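Phosphatidylinositol-specific phospholipase C1 (Streptomyces antibioticus, PDB 3H4X) belongs to the phosphatidylinositol-specific phospholipase C family, as a single-chain enzyme whose parallel strands and surrounding helices form a TIM-barrel-like fold. Local coordinates at residues 263-266 and 267-270; 25-28 and 29-32. All blocks are in the same frame, centred on the assembly; numbering follows the deposited sequence.

Interaction 1: 263-266 and 267-270; sequences AATY and LNGS. Unlike the reference sequence in segment 263-266: A264 (reference Pro).
L267 meets the helix 263-266 first, as the residue where the chain leaves helical geometry. Its amide is shared between two carbonyls of the last turn, L267 N lying 3.1 Å from A263 O and equally far from A264 O, and both bonds are weak and bent, at 132° each. The side chain folds back along that turn: CD1 of L267 comes within 3.5 Å of A263 O and lies 4.0 Å from CB of Y266. N268 makes the straighter link, its backbone N donating to T265 O at 3.1 Å and 164°. A chi1 of 77° tucks the N268 amide back over the backbone and brings it beside the T265 carbonyl, N268 CG 3.1 Å from T265 O, with ND2 next to T265 CG2. Two residues on, S270 grips OD1 of N268 twice, through S270 N at 3.0 Å, closing an Asx turn, and through S270 OG at 2.6 Å, in the carbonyl plane on a lone pair. The hydroxyl of T265 turns to D262 instead. The short helix follows strand 258-262; A263, Y266 and L267 pack on strand 282-286, and A263 and L267 also touch helix 302-314.

Interaction 2: 25-28 and 29-32; sequences ATTY and GTST
Y28 and G29 form the middle of a tight turn and T30 its far corner, facing T27 and T26. The OG1 of T30 accepts the amide of T27 in an almost straight bond, T27 N to T30 OG1 being 2.9 Å at 171°. It can do so because, with chi1 at 64°, the hydroxyl swings in over the turn, facing back across it. The same oxygen lies against T26, only 3.0 Å from its CB; here the T26 and T30 side chains run antiparallel alongside one another, CB and CG2 of T26 both against T30 OG1. From T27 to T30 the backbone makes a type I beta turn, closed by T30 N donating to T27 O at 3.1 Å; it leads the chain into strand 31-36, part of the enzyme's mainly parallel sheet. G29 gives its N-H to T27 OG1 at 3.0 Å, a more bent bond of 139°, while its carbonyl is taken by R337. The CB of Y28 lies 3.4 Å from G29 N, and its side chain packs on R182 and L185. The carbonyl O of Y28 accepts a hydrogen bond from a water, at 2.8 Å, that donates to S31 O as well and so spans the turn from Y28 to the start of the strand.

From the first modelled residues, the chain reaches interaction 2 at once: the turn within 25-32 closes a small loop and starts strand 31-36, while backbone bonds to P180, R182 and R337 tie this N-terminal start to residues far along the sequence. More than two hundred residues later, after strand 258-262, interaction 1 closes the end of helix 263-266 and starts the loop toward helix 274-278. The two are in series, neither nested nor crossed, with centres about 22 Å apart and nearest atoms about 10 Å apart. They are linked through the sheet: strand 282-286, under interaction 1, pairs with strand 319-322, which pairs with strand 31-36.

Interaction 1: 263-266 and 267-270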
ATOM      1  N   ALA A 263      -5.482  13.971   1.046  1.00  7.48           N
ATOM      2  CA  ALA A 263      -6.334  14.383  -0.072  1.00  7.74           C
ATOM      3  C   ALA A 263      -6.637  15.883  -0.084  1.00  7.89           C
ATOM      4  O   ALA A 263      -6.511  16.541  -1.121  1.00  8.11           O
ATOM      5  CB  ALA A 263      -7.633  13.587  -0.079  1.00  7.91           C
ATOM      6  N   ALA A 264      -7.051  16.424   1.057  1.00  8.30           N
ATOM      7  CA  ALA A 264      -7.379  17.845   1.118  1.00  8.75           C
ATOM      8  C   ALA A 264      -6.175  18.693   0.714  1.00  8.82           C
ATOM      9  O   ALA A 264      -6.315  19.703   0.018  1.00  9.57           O
ATOM     10  CB  ALA A 264      -7.864  18.223   2.510  1.00  9.14           C
ATOM     11  N   THR A 265      -4.989  18.277   1.143  1.00  8.79           N
ATOM     12  CA  THR A 265      -3.764  18.984   0.793  1.00  8.81           C
ATOM     13  C   THR A 265      -3.514  18.946  -0.716  1.00  8.56           C
ATOM     14  O   THR A 265      -3.201  19.973  -1.328  1.00  8.60           O
ATOM     15  CB  THR A 265      -2.556  18.428   1.571  1.00  8.91           C
ATOM     16  OG1 THR A 265      -2.815  18.520   2.977  1.00  9.99           O
ATOM     17  CG2 THR A 265      -1.297  19.213   1.245  1.00  9.80           C
ATOM     18  N   TYR A 266      -3.673  17.773  -1.323  1.00  8.46           N
ATOM     19  CA  TYR A 266      -3.497  17.659  -2.766  1.00  8.74           C
ATOM     20  C   TYR A 266      -4.464  18.542  -3.535  1.00  9.14           C
ATOM     21  O   TYR A 266      -4.193  18.922  -4.674  1.00  9.63           O
ATOM     22  CB  TYR A 266      -3.662  16.213  -3.235  1.00  8.60           C
ATOM     23  CG  TYR A 266      -2.448  15.351  -2.994  1.00  7.64           C
ATOM     24  CD1 TYR A 266      -1.203  15.713  -3.495  1.00  7.67           C
ATOM     25  CD2 TYR A 266      -2.545  14.171  -2.272  1.00  7.83           C
ATOM     26  CE1 TYR A 266      -0.086  14.929  -3.273  1.00  7.34           C
ATOM     27  CE2 TYR A 266      -1.440  13.378  -2.056  1.00  7.43           C
ATOM     28  CZ  TYR A 266      -0.212  13.762  -2.550  1.00  7.25           C
ATOM     29  OH  TYR A 266       0.885  12.963  -2.316  1.00  7.83           O
ATOM     30  N   LEU A 267      -5.602  18.847  -2.921  1.00  9.59           N
ATOM     31  CA  LEU A 267      -6.625  19.631  -3.598  1.00 10.22           C
ATOM     32  C   LEU A 267      -6.637  21.099  -3.178  1.00 10.16           C
ATOM     33  O   LEU A 267      -7.539  21.843  -3.558  1.00 11.03           O
ATOM     34  CB  LEU A 267      -8.004  19.007  -3.375  1.00 10.66           C
ATOM     35  CG  LEU A 267      -8.412  17.944  -4.393  1.00 11.33           C
ATOM     36  CD1 LEU A 267      -7.407  16.795  -4.459  1.00 11.43           C
ATOM     37  CD2 LEU A 267      -9.805  17.432  -4.088  1.00 13.24           C
ATOM     38  N   ASN A 268      -5.637  21.531  -2.415  1.00 10.23           N
ATOM     39  CA  ASN A 268      -5.680  22.882  -1.847  1.00 10.39           C
ATOM     40  C   ASN A 268      -5.087  23.984  -2.725  1.00 10.60           C
ATOM     41  O   ASN A 268      -5.031  25.146  -2.319  1.00 10.62           O
ATOM     42  CB  ASN A 268      -5.088  22.920  -0.429  1.00 10.50           C
ATOM     43  CG  ASN A 268      -3.565  22.876  -0.411  1.00 10.42           C
ATOM     44  OD1 ASN A 268      -2.905  23.037  -1.436  1.00 10.22           O
ATOM     45  ND2 ASN A 268      -3.004  22.666   0.774  1.00 11.21           N
ATOM     46  N   GLY A 269      -4.669  23.616  -3.932  1.00 10.82           N
ATOM     47  CA  GLY A 269      -4.166  24.580  -4.906  1.00 11.74           C
ATOM     48  C   GLY A 269      -2.656  24.668  -5.016  1.00 12.18           C
ATOM     49  O   GLY A 269      -2.136  25.259  -5.961  1.00 13.17           O
ATOM     50  N   SER A 270      -1.947  24.079  -4.058  1.00 12.01           N
ATOM     51  CA  SER A 270      -0.493  24.228  -3.984  1.00 12.32           C
ATOM     52  C   SER A 270       0.276  23.173  -4.776  1.00 12.03           C
ATOM     53  O   SER A 270       1.482  23.306  -4.977  1.00 12.56           O
ATOM     54  CB  SER A 270      -0.031  24.194  -2.529  1.00 12.78           C
ATOM     55  OG  SER A 270      -0.320  22.941  -1.939  1.00 13.07           O
TER

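Interaction 2: 25-28 and 29-32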
ATOM      1  N   ALA A  25      -8.508   0.771 -21.787  1.00 20.79           N
ATOM      2  CA  ALA A  25      -8.397  -0.254 -20.706  1.00 20.29           C
ATOM      3  C   ALA A  25      -9.290  -0.006 -19.483  1.00 19.66           C
ATOM      4  O   ALA A  25     -10.522   0.137 -19.617  1.00 20.49           O
ATOM      5  CB  ALA A  25      -6.945  -0.459 -20.302  1.00 20.54           C
ATOM      6  N   THR A  26      -8.688   0.159 -18.304  1.00 18.27           N
ATOM      7  CA  THR A  26      -7.413   0.850 -18.109  1.00 16.49           C
ATOM      8  C   THR A  26      -6.200   0.044 -17.618  1.00 14.34           C
ATOM      9  O   THR A  26      -6.205  -1.186 -17.596  1.00 13.74           O
ATOM     10  CB  THR A  26      -7.643   1.916 -17.039  1.00 17.09           C
ATOM     11  OG1 THR A  26      -8.202   1.283 -15.880  1.00 18.74           O
ATOM     12  CG2 THR A  26      -8.622   2.968 -17.540  1.00 17.81           C
ATOM     13  N   THR A  27      -5.160   0.775 -17.215  1.00 12.30           N
ATOM     14  CA  THR A  27      -3.991   0.189 -16.566  1.00 10.99           C
ATOM     15  C   THR A  27      -3.972   0.574 -15.097  1.00 10.00           C
ATOM     16  O   THR A  27      -4.757   1.409 -14.644  1.00  9.71           O
ATOM     17  CB  THR A  27      -2.673   0.710 -17.161  1.00 10.90           C
ATOM     18  OG1 THR A  27      -2.421   2.032 -16.663  1.00 11.14           O
ATOM     19  CG2 THR A  27      -2.711   0.714 -18.689  1.00 11.90           C
ATOM     20  N   TYR A  28      -3.043  -0.015 -14.356  1.00  9.13           N
ATOM     21  CA  TYR A  28      -2.918   0.292 -12.939  1.00  8.64           C
ATOM     22  C   TYR A  28      -2.598   1.770 -12.726  1.00  8.47           C
ATOM     23  O   TYR A  28      -2.838   2.312 -11.649  1.00  8.50           O
ATOM     24  CB  TYR A  28      -1.847  -0.586 -12.288  1.00  8.55           C
ATOM     25  CG  TYR A  28      -2.135  -0.926 -10.840  1.00  8.21           C
ATOM     26  CD1 TYR A  28      -3.271  -1.644 -10.490  1.00  8.34           C
ATOM     27  CD2 TYR A  28      -1.262  -0.544  -9.827  1.00  8.08           C
ATOM     28  CE1 TYR A  28      -3.538  -1.963  -9.171  1.00  7.90           C
ATOM     29  CE2 TYR A  28      -1.516  -0.861  -8.506  1.00  7.95           C
ATOM     30  CZ  TYR A  28      -2.656  -1.565  -8.183  1.00  7.71           C
ATOM     31  OH  TYR A  28      -2.901  -1.877  -6.867  1.00  8.23           O
ATOM     32  N   GLY A  29      -2.060   2.418 -13.757  1.00  8.32           N
ATOM     33  CA  GLY A  29      -1.700   3.831 -13.686  1.00  8.54           C
ATOM     34  C   GLY A  29      -2.709   4.806 -14.271  1.00  8.66           C
ATOM     35  O   GLY A  29      -2.505   6.015 -14.195  1.00  8.99           O
ATOM     36  N   THR A  30      -3.793   4.296 -14.856  1.00  8.97           N
ATOM     37  CA  THR A  30      -4.798   5.176 -15.466  1.00  9.56           C
ATOM     38  C   THR A  30      -6.192   5.007 -14.865  1.00  9.64           C
ATOM     39  O   THR A  30      -7.188   5.458 -15.437  1.00 10.05           O
ATOM     40  CB  THR A  30      -4.855   5.022 -17.001  1.00  9.97           C
ATOM     41  OG1 THR A  30      -5.268   3.693 -17.343  1.00 11.13           O
ATOM     42  CG2 THR A  30      -3.492   5.304 -17.605  1.00 10.74           C
ATOM     43  N   SER A  31      -6.246   4.392 -13.689  1.00  9.68           N
ATOM     44  CA  SER A  31      -7.501   4.192 -12.979  1.00  9.81           C
ATOM     45  C   SER A  31      -7.464   4.859 -11.609  1.00  9.37           C
ATOM     46  O   SER A  31      -6.393   5.146 -11.066  1.00  9.36           O
ATOM     47  CB  SER A  31      -7.770   2.700 -12.800  1.00 10.43           C
ATOM     48  OG  SER A  31      -6.772   2.106 -11.987  1.00 11.74           O
ATOM     49  N   THR A  32      -8.646   5.109 -11.060  1.00  9.10           N
ATOM     50  CA  THR A  32      -8.796   5.555  -9.688  1.00  9.00           C
ATOM     51  C   THR A  32      -9.677   4.551  -8.972  1.00  8.67           C
ATOM     52  O   THR A  32     -10.747   4.179  -9.469  1.00  8.87           O
ATOM     53  CB  THR A  32      -9.448   6.941  -9.611  1.00  9.20           C
ATOM     54  OG1 THR A  32      -8.693   7.868 -10.396  1.00  9.53           O
ATOM     55  CG2 THR A  32      -9.511   7.423  -8.173  1.00  9.71           C
TER
HETATM   56  O   HOH W   1      -3.608   4.950 -11.189  1.00  8.38           O